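Local coordinates for Endoglucanase(Endo-1,4-beta-glucanase)protein (Pseudomonas stutzeri, PDB 6R2J) that probably hydrolyses beta-1,4-glycosidic bonds in cellulose as a family 5 endoglucanase, and is captured here with cellobiose bound, at residues A[158-163]-A[170-175]; A[139-144]-A[154-159]. All coordinates share one frame; numbering follows the deposited sequence.

How the interactions relate
Following the chain from its N terminus, segment 139-144 takes in the end of strand 136-140 and the chain that follows, and interaction 2 closes the first loop by setting that segment against the start of helix 152-166, nine residues intervening before 154-159. Interaction 1 closes the second, joining 158-163 of the same helix across the end of the helix and a short connection to strand 171-175. The loops follow one another and meet at Ala158 and Ala159; neither nests within the other. Together they fasten one helix to two neighbouring parallel strands of the barrel. Their centres lie about 6 Å apart, and a probable hydrogen bond of 2.8 Å from Glu144 N to Glu175 OE1 links the Glu144 backbone to the Glu175 side chain.

Interaction 1 of 2, residues A[158-163]-A[170-175]; sequences AAVDAI and TLIFIE
Val160 meets Ile172 and Ile174 with its CG2 branch because chi1 of 167° turns CG1 anti to the backbone N and leaves CG2 beside that N, facing the strand. Ile172 offers two branches: with chi1 at -64°, CG2 is the one anti to its N, while CG1 lies anti to the carbonyl carbon and carries CD1 toward the helix. The two methyls thus meet different partners on the helix. Ile172 CD1 runs tip to tip into Ile163, 3.6 Å from Ile163 CG2 and 4.0 Å from Ile163 CD1, so it sits against both branches of that isoleucine. Ile172 CG2 instead lies 4.1 Å from Val160 CG2, where the two side chains pass at a slant. Two residues further along the strand, Ile174 bends its CD1 back to reach Val160 CG2 at 3.8 Å, the side chains crossing nearly at a right angle. At the other end, Thr170 CG2 adds a looser touch, 4.3 Å from Ile163 CG2.

The interface between the segments is made entirely of aliphatic carbons, and all five touching residues are buried. The surrounding shell extends this packing: Val160 also rests on Ile194 and Ile174 on Phe192, while Ile163 leans on Tyr139 and Ile141 of the preceding strand and its exit. On the other face of strand 171-175, Phe173 meets the ring of Phe249.

Segment axes approach to 10.5 Å and run almost exactly antiparallel, at 177°. A helix returning against the strand that follows it, clothed in branched aliphatic side chains, is the second half of a beta-alpha-beta crossover in the (beta/alpha)8, or TIM, barrel of family 5 glycoside hydrolases.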
ATOM      1  N   ALA A 158      -3.832 -17.596  -6.743  1.00  9.68           N
ATOM      2  CA  ALA A 158      -3.050 -18.630  -6.075  1.00  9.27           C
ATOM      3  C   ALA A 158      -2.682 -18.198  -4.662  1.00 10.02           C
ATOM      4  O   ALA A 158      -2.824 -18.978  -3.716  1.00 10.93           O
ATOM      5  CB  ALA A 158      -1.821 -18.990  -6.912  1.00  9.22           C
ATOM      6  N   ALA A 159      -2.259 -16.940  -4.490  1.00  9.00           N
ATOM      7  CA  ALA A 159      -1.887 -16.454  -3.162  1.00  8.87           C
ATOM      8  C   ALA A 159      -3.106 -16.340  -2.257  1.00 10.38           C
ATOM      9  O   ALA A 159      -3.033 -16.668  -1.068  1.00 11.78           O
ATOM     10  CB  ALA A 159      -1.172 -15.108  -3.273  1.00  9.02           C
ATOM     11  N   VAL A 160      -4.236 -15.863  -2.793  1.00 10.35           N
ATOM     12  CA  VAL A 160      -5.440 -15.721  -1.977  1.00 11.70           C
ATOM     13  C   VAL A 160      -5.918 -17.088  -1.482  1.00 11.79           C
ATOM     14  O   VAL A 160      -6.176 -17.287  -0.284  1.00 11.91           O
ATOM     15  CB  VAL A 160      -6.557 -14.982  -2.747  1.00 11.54           C
ATOM     16  CG1 VAL A 160      -7.870 -15.144  -1.977  1.00 11.16           C
ATOM     17  CG2 VAL A 160      -6.198 -13.528  -2.988  1.00 11.85           C
ATOM     18  N   ASP A 161      -6.032 -18.055  -2.395  1.00 11.79           N
ATOM     19  CA  ASP A 161      -6.443 -19.395  -1.985  1.00 10.77           C
ATOM     20  C   ASP A 161      -5.562 -19.889  -0.852  1.00 10.43           C
ATOM     21  O   ASP A 161      -6.054 -20.358   0.179  1.00 11.80           O
ATOM     22  CB  ASP A 161      -6.391 -20.352  -3.181  1.00 11.17           C
ATOM     23  CG  ASP A 161      -7.426 -20.019  -4.242  1.00 11.43           C
ATOM     24  OD1 ASP A 161      -8.382 -19.279  -3.938  1.00 11.27           O
ATOM     25  OD2 ASP A 161      -7.292 -20.495  -5.384  1.00 12.89           O
ATOM     26  N   ALA A 162      -4.248 -19.742  -1.015  1.00 11.07           N
ATOM     27  CA  ALA A 162      -3.291 -20.237  -0.029  1.00 12.14           C
ATOM     28  C   ALA A 162      -3.441 -19.520   1.306  1.00 12.66           C
ATOM     29  O   ALA A 162      -3.439 -20.156   2.371  1.00 13.44           O
ATOM     30  CB  ALA A 162      -1.864 -20.079  -0.558  1.00 11.92           C
ATOM     31  N   ILE A 163      -3.573 -18.191   1.268  1.00 11.92           N
ATOM     32  CA  ILE A 163      -3.738 -17.433   2.503  1.00 12.51           C
ATOM     33  C   ILE A 163      -4.982 -17.902   3.260  1.00 11.65           C
ATOM     34  O   ILE A 163      -4.976 -18.023   4.490  1.00 12.05           O
ATOM     35  CB  ILE A 163      -3.818 -15.923   2.190  1.00 13.55           C
ATOM     36  CG1 ILE A 163      -2.452 -15.315   1.842  1.00 14.10           C
ATOM     37  CG2 ILE A 163      -4.460 -15.160   3.384  1.00 13.95           C
ATOM     38  CD1 ILE A 163      -2.555 -13.862   1.264  1.00 11.68           C
ATOM     39  N   THR A 170      -7.870 -12.113   8.096  1.00 12.76           N
ATOM     40  CA  THR A 170      -7.127 -10.954   7.633  1.00 11.98           C
ATOM     41  C   THR A 170      -7.665 -10.467   6.289  1.00 11.86           C
ATOM     42  O   THR A 170      -8.008 -11.266   5.405  1.00 11.67           O
ATOM     43  CB  THR A 170      -5.645 -11.326   7.534  1.00 13.53           C
ATOM     44  OG1 THR A 170      -4.844 -10.164   7.293  1.00 14.53           O
ATOM     45  CG2 THR A 170      -5.406 -12.312   6.421  1.00 14.85           C
ATOM     46  N   LEU A 171      -7.757  -9.136   6.158  1.00 10.76           N
ATOM     47  CA  LEU A 171      -8.001  -8.505   4.869  1.00  9.76           C
ATOM     48  C   LEU A 171      -6.877  -8.825   3.884  1.00  8.13           C
ATOM     49  O   LEU A 171      -5.713  -8.995   4.250  1.00  7.40           O
ATOM     50  CB  LEU A 171      -8.091  -6.987   5.028  1.00  9.56           C
ATOM     51  CG  LEU A 171      -9.239  -6.492   5.904  1.00 11.03           C
ATOM     52  CD1 LEU A 171      -9.216  -4.996   6.013  1.00 11.28           C
ATOM     53  CD2 LEU A 171     -10.567  -6.983   5.374  1.00 12.65           C
ATOM     54  N   ILE A 172      -7.242  -8.874   2.609  1.00  8.07           N
ATOM     55  CA  ILE A 172      -6.276  -9.030   1.526  1.00  9.20           C
ATOM     56  C   ILE A 172      -6.530  -7.916   0.523  1.00  7.88           C
ATOM     57  O   ILE A 172      -7.684  -7.692   0.124  1.00  7.80           O
ATOM     58  CB  ILE A 172      -6.366 -10.404   0.830  1.00 11.89           C
ATOM     59  CG1 ILE A 172      -6.000 -11.530   1.793  1.00 11.45           C
ATOM     60  CG2 ILE A 172      -5.460 -10.402  -0.466  1.00 12.72           C
ATOM     61  CD1 ILE A 172      -6.425 -12.921   1.296  1.00 12.49           C
ATOM     62  N   PHE A 173      -5.443  -7.247   0.102  1.00  6.53           N
ATOM     63  CA  PHE A 173      -5.463  -6.129  -0.833  1.00  7.84           C
ATOM     64  C   PHE A 173      -4.929  -6.573  -2.189  1.00  8.36           C
ATOM     65  O   PHE A 173      -3.807  -7.109  -2.300  1.00  7.81           O
ATOM     66  CB  PHE A 173      -4.689  -4.950  -0.245  1.00  7.11           C
ATOM     67  CG  PHE A 173      -5.298  -4.456   1.062  1.00  8.44           C
ATOM     68  CD1 PHE A 173      -5.086  -5.129   2.247  1.00  7.50           C
ATOM     69  CD2 PHE A 173      -6.113  -3.331   1.098  1.00  9.50           C
ATOM     70  CE1 PHE A 173      -5.664  -4.693   3.410  1.00  7.57           C
ATOM     71  CE2 PHE A 173      -6.667  -2.881   2.293  1.00  8.53           C
ATOM     72  CZ  PHE A 173      -6.449  -3.574   3.420  1.00  7.47           C
ATOM     73  N   ILE A 174      -5.756  -6.358  -3.208  1.00  8.98           N
ATOM     74  CA  ILE A 174      -5.488  -6.803  -4.563  1.00  8.45           C
ATOM     75  C   ILE A 174      -5.220  -5.576  -5.436  1.00  8.68           C
ATOM     76  O   ILE A 174      -6.107  -4.741  -5.657  1.00  8.36           O
ATOM     77  CB  ILE A 174      -6.649  -7.648  -5.123  1.00 10.44           C
ATOM     78  CG1 ILE A 174      -6.996  -8.815  -4.185  1.00 11.80           C
ATOM     79  CG2 ILE A 174      -6.304  -8.170  -6.552  1.00 10.85           C
ATOM     80  CD1 ILE A 174      -5.908  -9.853  -4.001  1.00 12.72           C
ATOM     81  N   GLU A 175      -4.010  -5.502  -5.977  1.00  9.43           N
ATOM     82  CA  GLU A 175      -3.656  -4.563  -7.022  1.00  9.09           C
ATOM     83  C   GLU A 175      -3.870  -5.176  -8.415  1.00 10.01           C
ATOM     84  O   GLU A 175      -4.016  -6.404  -8.587  1.00 10.22           O
ATOM     85  CB  GLU A 175      -2.190  -4.113  -6.821  1.00  8.82           C
ATOM     86  CG  GLU A 175      -2.007  -3.470  -5.441  1.00  8.02           C
ATOM     87  CD  GLU A 175      -0.655  -2.849  -5.219  1.00  7.81           C
ATOM     88  OE1 GLU A 175      -0.158  -2.193  -6.148  1.00  6.73           O
ATOM     89  OE2 GLU A 175      -0.099  -3.013  -4.085  1.00  9.58           O
TER

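Interaction 2 of 2, residues A[139-144]-A[154-159]. With BGC (beta-D-glucopyranose), chain E.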
ATOM      1  N   TYR A 139      -2.947  -8.079   4.084  1.00  7.80           N
ATOM      2  CA  TYR A 139      -1.848  -8.463   3.201  1.00  8.88           C
ATOM      3  C   TYR A 139      -2.066  -7.850   1.822  1.00  8.30           C
ATOM      4  O   TYR A 139      -2.979  -8.251   1.090  1.00  6.94           O
ATOM      5  CB  TYR A 139      -1.706  -9.987   3.039  1.00  9.98           C
ATOM      6  CG  TYR A 139      -1.395 -10.736   4.300  1.00 11.25           C
ATOM      7  CD1 TYR A 139      -0.381 -10.296   5.149  1.00 12.31           C
ATOM      8  CD2 TYR A 139      -2.100 -11.876   4.639  1.00 12.75           C
ATOM      9  CE1 TYR A 139      -0.088 -10.950   6.282  1.00 14.55           C
ATOM     10  CE2 TYR A 139      -1.811 -12.560   5.811  1.00 14.92           C
ATOM     11  CZ  TYR A 139      -0.798 -12.085   6.630  1.00 15.70           C
ATOM     12  OH  TYR A 139      -0.476 -12.727   7.812  1.00 17.53           O
ATOM     13  N   ASP A 140      -1.193  -6.924   1.449  1.00  8.25           N
ATOM     14  CA  ASP A 140      -1.119  -6.385   0.094  1.00  7.94           C
ATOM     15  C   ASP A 140      -0.163  -7.336  -0.619  1.00  6.81           C
ATOM     16  O   ASP A 140       1.060  -7.213  -0.545  1.00  7.73           O
ATOM     17  CB  ASP A 140      -0.654  -4.938   0.190  1.00  7.53           C
ATOM     18  CG  ASP A 140      -0.734  -4.194  -1.122  1.00  8.48           C
ATOM     19  OD1 ASP A 140      -0.806  -4.847  -2.202  1.00  8.40           O
ATOM     20  OD2 ASP A 140      -0.684  -2.935  -1.045  1.00 10.37           O
ATOM     21  N   ILE A 141      -0.753  -8.361  -1.244  1.00  7.32           N
ATOM     22  CA  ILE A 141       0.035  -9.488  -1.722  1.00  8.30           C
ATOM     23  C   ILE A 141       0.987  -9.132  -2.863  1.00  6.61           C
ATOM     24  O   ILE A 141       1.944  -9.869  -3.112  1.00  7.66           O
ATOM     25  CB  ILE A 141      -0.882 -10.673  -2.095  1.00  8.76           C
ATOM     26  CG1 ILE A 141      -1.861 -10.322  -3.212  1.00 10.10           C
ATOM     27  CG2 ILE A 141      -1.697 -11.138  -0.899  1.00  8.13           C
ATOM     28  CD1 ILE A 141      -2.583 -11.514  -3.810  1.00 11.04           C
ATOM     29  N   MET A 142       0.788  -8.014  -3.556  1.00  7.28           N
ATOM     30  CA  MET A 142       1.769  -7.611  -4.559  1.00  7.77           C
ATOM     31  C   MET A 142       1.617  -6.134  -4.879  1.00  6.18           C
ATOM     32  O   MET A 142       0.530  -5.698  -5.228  1.00  6.92           O
ATOM     33  CB  MET A 142       1.587  -8.407  -5.860  1.00  8.65           C
ATOM     34  CG  MET A 142       2.624  -8.150  -6.948  1.00  8.10           C
ATOM     35  SD  MET A 142       4.290  -8.458  -6.348  1.00  8.33           S
ATOM     36  CE  MET A 142       4.156 -10.128  -5.725  1.00  8.26           C
ATOM     37  N   ASN A 143       2.730  -5.414  -4.864  1.00  6.35           N
ATOM     38  CA  ASN A 143       2.801  -4.034  -5.320  1.00  6.65           C
ATOM     39  C   ASN A 143       3.013  -3.933  -6.837  1.00  6.75           C
ATOM     40  O   ASN A 143       3.926  -4.549  -7.415  1.00  7.65           O
ATOM     41  CB  ASN A 143       3.933  -3.313  -4.562  1.00  8.44           C
ATOM     42  CG  ASN A 143       4.125  -1.851  -4.997  1.00  9.36           C
ATOM     43  OD1 ASN A 143       3.327  -1.007  -4.632  1.00  8.07           O
ATOM     44  ND2 ASN A 143       5.183  -1.562  -5.772  1.00 11.52           N
ATOM     45  N   GLU A 144       2.154  -3.145  -7.472  1.00  6.88           N
ATOM     46  CA  GLU A 144       2.344  -2.675  -8.843  1.00  7.28           C
ATOM     47  C   GLU A 144       2.776  -3.750  -9.859  1.00  6.69           C
ATOM     48  O   GLU A 144       3.817  -3.604 -10.509  1.00  7.07           O
ATOM     49  CB  GLU A 144       3.242  -1.459  -8.894  1.00  6.89           C
ATOM     50  CG  GLU A 144       2.602  -0.242  -8.174  1.00  8.09           C
ATOM     51  CD  GLU A 144       3.397   1.069  -8.281  1.00  8.88           C
ATOM     52  OE1 GLU A 144       4.492   1.099  -8.885  1.00  9.04           O
ATOM     53  OE2 GLU A 144       2.908   2.078  -7.703  1.00  9.37           O
ATOM     54  N   GLY A 154      -3.865 -14.994 -12.333  1.00  9.35           N
ATOM     55  CA  GLY A 154      -3.688 -16.315 -11.763  1.00  8.23           C
ATOM     56  C   GLY A 154      -2.810 -16.334 -10.525  1.00  8.94           C
ATOM     57  O   GLY A 154      -3.017 -17.158  -9.625  1.00 10.97           O
ATOM     58  N   ALA A 155      -1.782 -15.485 -10.495  1.00  8.62           N
ATOM     59  CA  ALA A 155      -0.894 -15.431  -9.333  1.00  9.52           C
ATOM     60  C   ALA A 155      -1.637 -14.891  -8.126  1.00  9.90           C
ATOM     61  O   ALA A 155      -1.482 -15.413  -7.015  1.00 10.49           O
ATOM     62  CB  ALA A 155       0.312 -14.539  -9.633  1.00  8.49           C
ATOM     63  N   ALA A 156      -2.468 -13.858  -8.343  1.00  9.61           N
ATOM     64  CA  ALA A 156      -3.248 -13.268  -7.253  1.00  8.91           C
ATOM     65  C   ALA A 156      -4.215 -14.279  -6.647  1.00  9.66           C
ATOM     66  O   ALA A 156      -4.366 -14.342  -5.417  1.00  9.56           O
ATOM     67  CB  ALA A 156      -4.030 -12.050  -7.748  1.00  7.83           C
ATOM     68  N   GLN A 157      -4.897 -15.072  -7.489  1.00  9.33           N
ATOM     69  CA  GLN A 157      -5.781 -16.105  -6.957  1.00  8.65           C
ATOM     70  C   GLN A 157      -5.016 -17.232  -6.251  1.00  9.44           C
ATOM     71  O   GLN A 157      -5.516 -17.802  -5.266  1.00 10.80           O
ATOM     72  CB  GLN A 157      -6.666 -16.638  -8.073  1.00  8.46           C
ATOM     73  CG  GLN A 157      -7.803 -17.497  -7.601  1.00  7.66           C
ATOM     74  CD  GLN A 157      -8.879 -16.682  -6.921  1.00  8.29           C
ATOM     75  OE1 GLN A 157      -9.504 -15.832  -7.534  1.00  9.77           O
ATOM     76  NE2 GLN A 157      -9.089 -16.930  -5.648  1.00 10.44           N
ATOM     77  N   ALA A 158      -3.832 -17.596  -6.743  1.00  9.68           N
ATOM     78  CA  ALA A 158      -3.050 -18.630  -6.075  1.00  9.27           C
ATOM     79  C   ALA A 158      -2.682 -18.198  -4.662  1.00 10.02           C
ATOM     80  O   ALA A 158      -2.824 -18.978  -3.716  1.00 10.93           O
ATOM     81  CB  ALA A 158      -1.821 -18.990  -6.912  1.00  9.22           C
ATOM     82  N   ALA A 159      -2.259 -16.940  -4.490  1.00  9.00           N
ATOM     83  CA  ALA A 159      -1.887 -16.454  -3.162  1.00  8.87           C
ATOM     84  C   ALA A 159      -3.106 -16.340  -2.257  1.00 10.38           C
ATOM     85  O   ALA A 159      -3.033 -16.668  -1.068  1.00 11.78           O
ATOM     86  CB  ALA A 159      -1.172 -15.108  -3.273  1.00  9.02           C
TER
HETATM   87  C2  BGC E   2       1.453   4.111 -13.174  0.71 15.36           C
HETATM   88  C3  BGC E   2       0.455   3.732 -12.126  0.71 10.56           C
HETATM   89  C4  BGC E   2       1.253   3.715 -10.864  0.71 11.69           C
HETATM   90  C5  BGC E   2       2.387   4.685 -10.747  0.71 33.08           C
HETATM   91  C6  BGC E   2       2.905   4.440  -9.362  0.71  7.08           C
HETATM   92  C1  BGC E   2       2.729   4.972 -12.984  0.71 20.14           C
HETATM   93  O2  BGC E   2       0.641   4.426 -14.378  0.71 19.35           O
HETATM   94  O3  BGC E   2      -0.140   2.452 -12.363  0.71 51.96           O
HETATM   95  O4  BGC E   2       0.172   3.792  -9.965  0.71 18.47           O
HETATM   96  O5  BGC E   2       3.390   4.336 -11.816  0.71 20.05           O
HETATM   97  O6  BGC E   2       4.258   4.965  -9.312  0.71 17.58           O
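Ile141 touches Ala156 and Ala159 with one atom, its terminal CD1. Its chi1 of 61° tucks CG1 in between the backbone N and C, and an extended chi2 of 168° then sends CD1 straight at the helix. There CD1 lands 3.9 Å from Ala159 CB, with Ala156 CB slightly farther off. It also comes within 3.7 Å of Ala156 O, so the methyl packs over helix backbone as well as over side chain. With only alanine methyls on the helix side, the CA atoms of Ile141 and Ala159 are 7.4 Å apart. This is the strand-to-helix half of the beta-alpha-beta crossover in the TIM barrel, and Ile141 also packs on Ile172 and Ile174 of the next strand. Its carbonyl O is gripped twice, by Tyr119 OH and Trp123 NE1 of helix 116-130.

Beyond it the chain turns to the glycan pocket. Glu144, extended past CG, is one of the residues of that pocket, though the very short approach of its carboxylate to the glucose is doubtful. Glu144 OE2 is hydrogen-bonded to His206 ND1, another residue of the pocket.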